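Local coordinates for protein fusolin (Anomala cuprea entomopoxvirus, PDB 4YN1) that crystallises in vivo as viral spindles that enhance virulence, and probably acts on chitin through a fold related to lytic polysaccharide monooxygenases, at residues A326-T329 with E330-G334; Q11-C14 with N15-G19. All coordinates share one frame; numbering follows the deposited sequence.

Both contacts are local, each at the C-terminal end of a short helix, and both join residues three to five apart in sequence. Interaction 2 lies in helix 10-17, soon after the first strand of the monooxygenase-like domain, and is partly buried: Arg12 and Asn15 bind Asp66, Arg13 binds Asp31, and Cys14 ties the helix to Cys34. Interaction 1 lies on helix 325-331, wholly at the surface, its centre about 35 Å from the centre of the chain; there an oblique aromatic pair and a threonine hydroxyl join the backbone bonds. Interactions 1 and 2 do not touch: the nearest atoms of interactions 1 and 2 are about 24 Å apart.

Interaction 1. Residues A326-T329 with E330-G334; sequences AGYT and EDHTG
Tyr328 O is gripped by two backbone amides at the last turn of helix 325-331. His332 N gives it the sounder bond, at 3.1 Å, whereas Asp331 N reaches it only weakly, with an N-H...O angle of 123°. That same Asp331 amide makes a straighter bond to Gly327 O, so it is shared between two successive carbonyls. Earlier in the turn, Glu330 N donates to Ala326 O over 2.9 Å in a regular i to i+4 bond. Thr329 O is met in another way: the hydroxyl OG1 of Thr333 donates to it at 2.7 Å, from outside the carbonyl plane. The bond lies at the C-terminal end of the helix: His332 is the first residue to leave helical backbone angles, and at the extended Thr333 a side-chain hydroxyl takes the carbonyl of Thr329. The hydroxyl of Thr329 itself turns back to Tyr325 O, one turn earlier.

Beside the backbone, Tyr328 and His332 form an i to i+4 aromatic pair. Tyr328 holds CG anti to its nitrogen (chi1 -164°), which carries the ring along the helix flank to His332. There the imidazole brings one corner over the phenol: CD2 lies 3.2 Å above the centre of the tyrosine ring. The planes are inclined at 32°, an oblique pairing. Tyr328 OH lies above one face of the imidazole, near its rim, and Asp331 CB lies over the opposite face, also toward the rim. Tyr328 and His332, like Thr329 and Thr333, also touch a neighbouring molecule in the crystal.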
ATOM      1  N   ALA A 326      -7.876 -34.149   1.835  1.00 34.25           N
ATOM      2  CA  ALA A 326      -8.161 -32.926   1.073  1.00 33.46           C
ATOM      3  C   ALA A 326      -9.366 -33.141   0.142  1.00 35.85           C
ATOM      4  O   ALA A 326     -10.284 -32.310   0.099  1.00 34.08           O
ATOM      5  CB  ALA A 326      -6.942 -32.501   0.270  1.00 34.60           C
ATOM      6  N   GLY A 327      -9.389 -34.285  -0.545  1.00 32.55           N
ATOM      7  CA  GLY A 327     -10.504 -34.659  -1.404  1.00 30.43           C
ATOM      8  C   GLY A 327     -11.784 -34.775  -0.601  1.00 31.63           C
ATOM      9  O   GLY A 327     -12.830 -34.227  -0.985  1.00 31.30           O
ATOM     10  N   TYR A 328     -11.680 -35.393   0.582  1.00 27.25           N
ATOM     11  CA  TYR A 328     -12.828 -35.496   1.486  1.00 24.18           C
ATOM     12  C   TYR A 328     -13.305 -34.106   1.860  1.00 25.84           C
ATOM     13  O   TYR A 328     -14.500 -33.810   1.797  1.00 23.86           O
ATOM     14  CB  TYR A 328     -12.463 -36.278   2.773  1.00 23.67           C
ATOM     15  CG  TYR A 328     -13.699 -36.716   3.507  1.00 19.59           C
ATOM     16  CD1 TYR A 328     -14.364 -35.853   4.368  1.00 19.39           C
ATOM     17  CD2 TYR A 328     -14.253 -37.976   3.287  1.00 18.83           C
ATOM     18  CE1 TYR A 328     -15.591 -36.189   4.922  1.00 16.22           C
ATOM     19  CE2 TYR A 328     -15.466 -38.339   3.865  1.00 17.91           C
ATOM     20  CZ  TYR A 328     -16.135 -37.442   4.681  1.00 21.58           C
ATOM     21  OH  TYR A 328     -17.333 -37.819   5.227  1.00 19.07           O
ATOM     22  N   THR A 329     -12.360 -33.240   2.278  1.00 24.41           N
ATOM     23  CA  THR A 329     -12.697 -31.872   2.685  1.00 23.35           C
ATOM     24  C   THR A 329     -13.461 -31.149   1.564  1.00 29.24           C
ATOM     25  O   THR A 329     -14.471 -30.478   1.804  1.00 30.20           O
ATOM     26  CB  THR A 329     -11.398 -31.120   3.106  1.00 24.70           C
ATOM     27  OG1 THR A 329     -10.672 -31.890   4.080  1.00 27.61           O
ATOM     28  CG2 THR A 329     -11.677 -29.751   3.656  1.00 22.40           C
ATOM     29  N   GLU A 330     -13.008 -31.321   0.345  1.00 25.97           N
ATOM     30  CA  GLU A 330     -13.655 -30.703  -0.831  1.00 27.35           C
ATOM     31  C   GLU A 330     -15.056 -31.218  -1.139  1.00 31.77           C
ATOM     32  O   GLU A 330     -15.908 -30.430  -1.558  1.00 32.33           O
ATOM     33  CB  GLU A 330     -12.762 -30.895  -2.061  1.00 29.31           C
ATOM     34  CG  GLU A 330     -11.537 -30.003  -1.972  1.00 39.52           C
ATOM     35  CD  GLU A 330     -10.535 -30.109  -3.103  1.00 65.33           C
ATOM     36  OE1 GLU A 330     -10.648 -31.041  -3.936  1.00 50.89           O
ATOM     37  OE2 GLU A 330      -9.628 -29.246  -3.151  1.00 60.71           O
ATOM     38  N   ASP A 331     -15.299 -32.523  -0.946  1.00 26.70           N
ATOM     39  CA  ASP A 331     -16.587 -33.117  -1.273  1.00 27.03           C
ATOM     40  C   ASP A 331     -17.652 -32.847  -0.233  1.00 30.37           C
ATOM     41  O   ASP A 331     -18.843 -32.965  -0.545  1.00 31.01           O
ATOM     42  CB  ASP A 331     -16.438 -34.639  -1.426  1.00 29.25           C
ATOM     43  CG  ASP A 331     -15.479 -35.048  -2.523  1.00 45.24           C
ATOM     44  OD1 ASP A 331     -15.268 -34.242  -3.461  1.00 47.34           O
ATOM     45  OD2 ASP A 331     -14.912 -36.157  -2.427  1.00 48.61           O
ATOM     46  N   HIS A 332     -17.241 -32.562   1.015  1.00 24.17           N
ATOM     47  CA  HIS A 332     -18.185 -32.424   2.113  1.00 22.75           C
ATOM     48  C   HIS A 332     -18.291 -31.044   2.767  1.00 26.85           C
ATOM     49  O   HIS A 332     -18.844 -30.917   3.875  1.00 23.56           O
ATOM     50  CB  HIS A 332     -17.882 -33.549   3.101  1.00 23.11           C
ATOM     51  CG  HIS A 332     -18.044 -34.904   2.446  1.00 25.29           C
ATOM     52  ND1 HIS A 332     -19.298 -35.386   2.106  1.00 26.97           N
ATOM     53  CD2 HIS A 332     -17.114 -35.781   2.005  1.00 26.28           C
ATOM     54  CE1 HIS A 332     -19.090 -36.544   1.495  1.00 26.12           C
ATOM     55  NE2 HIS A 332     -17.794 -36.821   1.410  1.00 25.89           N
ATOM     56  N   THR A 333     -17.832 -30.005   2.072  1.00 24.99           N
ATOM     57  CA  THR A 333     -17.979 -28.614   2.546  1.00 26.16           C
ATOM     58  C   THR A 333     -18.640 -27.761   1.464  1.00 33.10           C
ATOM     59  O   THR A 333     -18.476 -28.042   0.279  1.00 33.74           O
ATOM     60  CB  THR A 333     -16.639 -28.057   2.996  1.00 32.66           C
ATOM     61  OG1 THR A 333     -15.718 -28.125   1.906  1.00 33.36           O
ATOM     62  CG2 THR A 333     -16.091 -28.821   4.182  1.00 28.83           C
ATOM     63  N   GLY A 334     -19.421 -26.777   1.888  1.00 31.91           N
ATOM     64  CA  GLY A 334     -20.123 -25.860   1.000  1.00 32.78           C
ATOM     65  C   GLY A 334     -21.269 -26.461   0.214  1.00 38.62           C
ATOM     66  O   GLY A 334     -21.762 -27.540   0.542  1.00 37.69           O
TER

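Interaction 2. Residues Q11-C14 with N15-G19; sequences QRRC and NVQGG
Arg12 packs its guanidinium against Val16, one turn further along helix 10-17. From CB the chain sets out with CG anti to the backbone nitrogen, then bends at chi2 (59°), and this turn brings its outer half back over the valine. CD approaches Val16 CG2 at 3.9 Å and NE comes closer, at 3.4 Å. CZ and NH2 meet the same methyl at 3.4 and 3.6 Å, and it sits 3.3 Å above the centre of the guanidinium plane. NH1, at the tip, passes 3.9 Å from Asn15 ND2, and both reach OD2 of Asp66, NH1 by a salt bridge and ND2 by a hydrogen bond.

Arg13 is extended instead, and Gln17 NE2 lies over the rim of one face of its guanidinium, the guanidinium and amide planes 60° apart; Arg13 NH2 is salt-bridged to Asp31. Cys14 is disulfide-bonded to Cys34. Cys14 O receives a short 2.6 Å bond from a water that also donates to Gly18 O, while Gly18 N reaches Cys14 O only weakly. The i to i+4 ladder runs out at Gly18, whose positive phi is a common way to end an alpha-helix; here a disulfide ties the helix into the monooxygenase-like domain.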
ATOM      1  N   GLN A  11       1.717  -0.186  -4.950  1.00  9.48           N
ATOM      2  CA  GLN A  11       1.893   0.301  -6.326  1.00  9.24           C
ATOM      3  C   GLN A  11       3.343   0.231  -6.775  1.00 13.26           C
ATOM      4  O   GLN A  11       3.600   0.035  -7.970  1.00 12.05           O
ATOM      5  CB  GLN A  11       1.265   1.684  -6.540  1.00 11.54           C
ATOM      6  CG  GLN A  11       2.138   2.873  -6.130  1.00 12.37           C
ATOM      7  CD  GLN A  11       2.414   2.972  -4.674  1.00 13.41           C
ATOM      8  OE1 GLN A  11       1.702   2.401  -3.833  1.00 10.69           O
ATOM      9  NE2 GLN A  11       3.465   3.716  -4.334  1.00  9.90           N
ATOM     10  N   ARG A  12       4.277   0.365  -5.837  1.00 10.31           N
ATOM     11  CA  ARG A  12       5.708   0.272  -6.120  1.00 10.22           C
ATOM     12  C   ARG A  12       6.060  -1.171  -6.516  1.00 13.47           C
ATOM     13  O   ARG A  12       6.814  -1.423  -7.468  1.00 11.12           O
ATOM     14  CB  ARG A  12       6.535   0.735  -4.898  1.00 10.32           C
ATOM     15  CG  ARG A  12       8.030   0.486  -5.016  1.00 15.89           C
ATOM     16  CD  ARG A  12       8.578   1.208  -6.221  1.00  9.71           C
ATOM     17  NE  ARG A  12      10.008   1.012  -6.390  1.00 10.99           N
ATOM     18  CZ  ARG A  12      10.691   1.349  -7.479  1.00 18.95           C
ATOM     19  NH1 ARG A  12      10.081   1.919  -8.502  1.00 17.13           N
ATOM     20  NH2 ARG A  12      11.988   1.068  -7.569  1.00 15.92           N
ATOM     21  N   ARG A  13       5.519  -2.134  -5.772  1.00 10.36           N
ATOM     22  CA  ARG A  13       5.695  -3.532  -6.108  1.00  9.74           C
ATOM     23  C   ARG A  13       5.208  -3.830  -7.536  1.00 13.18           C
ATOM     24  O   ARG A  13       5.907  -4.529  -8.291  1.00 12.98           O
ATOM     25  CB  ARG A  13       4.970  -4.427  -5.095  1.00  8.45           C
ATOM     26  CG  ARG A  13       5.096  -5.903  -5.406  1.00 13.77           C
ATOM     27  CD  ARG A  13       4.377  -6.751  -4.354  1.00 12.39           C
ATOM     28  NE  ARG A  13       4.310  -8.137  -4.786  1.00 22.45           N
ATOM     29  CZ  ARG A  13       3.394  -8.643  -5.616  1.00 33.53           C
ATOM     30  NH1 ARG A  13       2.384  -7.888  -6.053  1.00 22.95           N
ATOM     31  NH2 ARG A  13       3.455  -9.917  -5.974  1.00 28.39           N
ATOM     32  N   CYS A  14       4.034  -3.348  -7.921  1.00 12.33           N
ATOM     33  CA  CYS A  14       3.551  -3.584  -9.290  1.00 12.07           C
ATOM     34  C   CYS A  14       4.494  -2.964 -10.347  1.00 14.43           C
ATOM     35  O   CYS A  14       4.768  -3.584 -11.378  1.00 13.85           O
ATOM     36  CB  CYS A  14       2.141  -3.057  -9.462  1.00 13.62           C
ATOM     37  SG  CYS A  14       0.891  -3.964  -8.503  1.00 16.54           S
ATOM     38  N   ASN A  15       4.933  -1.736 -10.113  1.00 10.43           N
ATOM     39  CA  ASN A  15       5.846  -1.076 -11.046  1.00 11.19           C
ATOM     40  C   ASN A  15       7.144  -1.849 -11.201  1.00 14.83           C
ATOM     41  O   ASN A  15       7.581  -2.078 -12.322  1.00 14.23           O
ATOM     42  CB  ASN A  15       6.119   0.366 -10.598  1.00 12.65           C
ATOM     43  CG  ASN A  15       6.727   1.201 -11.724  1.00 28.26           C
ATOM     44  OD1 ASN A  15       6.496   0.980 -12.903  1.00 34.90           O
ATOM     45  ND2 ASN A  15       7.467   2.180 -11.414  1.00 22.62           N
ATOM     46  N   VAL A  16       7.743  -2.265 -10.089  1.00 12.29           N
ATOM     47  CA  VAL A  16       9.007  -3.016 -10.070  1.00 13.84           C
ATOM     48  C   VAL A  16       8.952  -4.345 -10.844  1.00 17.59           C
ATOM     49  O   VAL A  16       9.918  -4.711 -11.520  1.00 17.10           O
ATOM     50  CB  VAL A  16       9.446  -3.216  -8.583  1.00 19.70           C
ATOM     51  CG1 VAL A  16      10.431  -4.361  -8.415  1.00 22.48           C
ATOM     52  CG2 VAL A  16      10.032  -1.922  -8.066  1.00 20.03           C
ATOM     53  N   GLN A  17       7.848  -5.074 -10.721  1.00 12.89           N
ATOM     54  CA  GLN A  17       7.705  -6.353 -11.413  1.00 12.68           C
ATOM     55  C   GLN A  17       7.588  -6.213 -12.925  1.00 18.90           C
ATOM     56  O   GLN A  17       7.808  -7.183 -13.634  1.00 18.60           O
ATOM     57  CB  GLN A  17       6.554  -7.135 -10.826  1.00 13.47           C
ATOM     58  CG  GLN A  17       6.851  -7.533  -9.407  1.00 17.72           C
ATOM     59  CD  GLN A  17       5.906  -8.578  -8.925  1.00 32.77           C
ATOM     60  OE1 GLN A  17       4.901  -8.871  -9.563  1.00 29.87           O
ATOM     61  NE2 GLN A  17       6.209  -9.164  -7.784  1.00 27.99           N
ATOM     62  N   GLY A  18       7.184  -5.037 -13.396  1.00 17.32           N
ATOM     63  CA  GLY A  18       7.134  -4.723 -14.807  1.00 18.02           C
ATOM     64  C   GLY A  18       6.154  -5.534 -15.610  1.00 20.30           C
ATOM     65  O   GLY A  18       5.099  -5.954 -15.109  1.00 17.25           O
ATOM     66  N   GLY A  19       6.480  -5.670 -16.885  1.00 16.93           N
ATOM     67  CA  GLY A  19       5.692  -6.429 -17.844  1.00 15.51           C
ATOM     68  C   GLY A  19       4.492  -5.705 -18.395  1.00 19.27           C
ATOM     69  O   GLY A  19       3.813  -6.234 -19.270  1.00 21.71           O
TER
HETATM   70  O   HOH W   1       3.812  -5.610 -12.772  1.00 15.44           O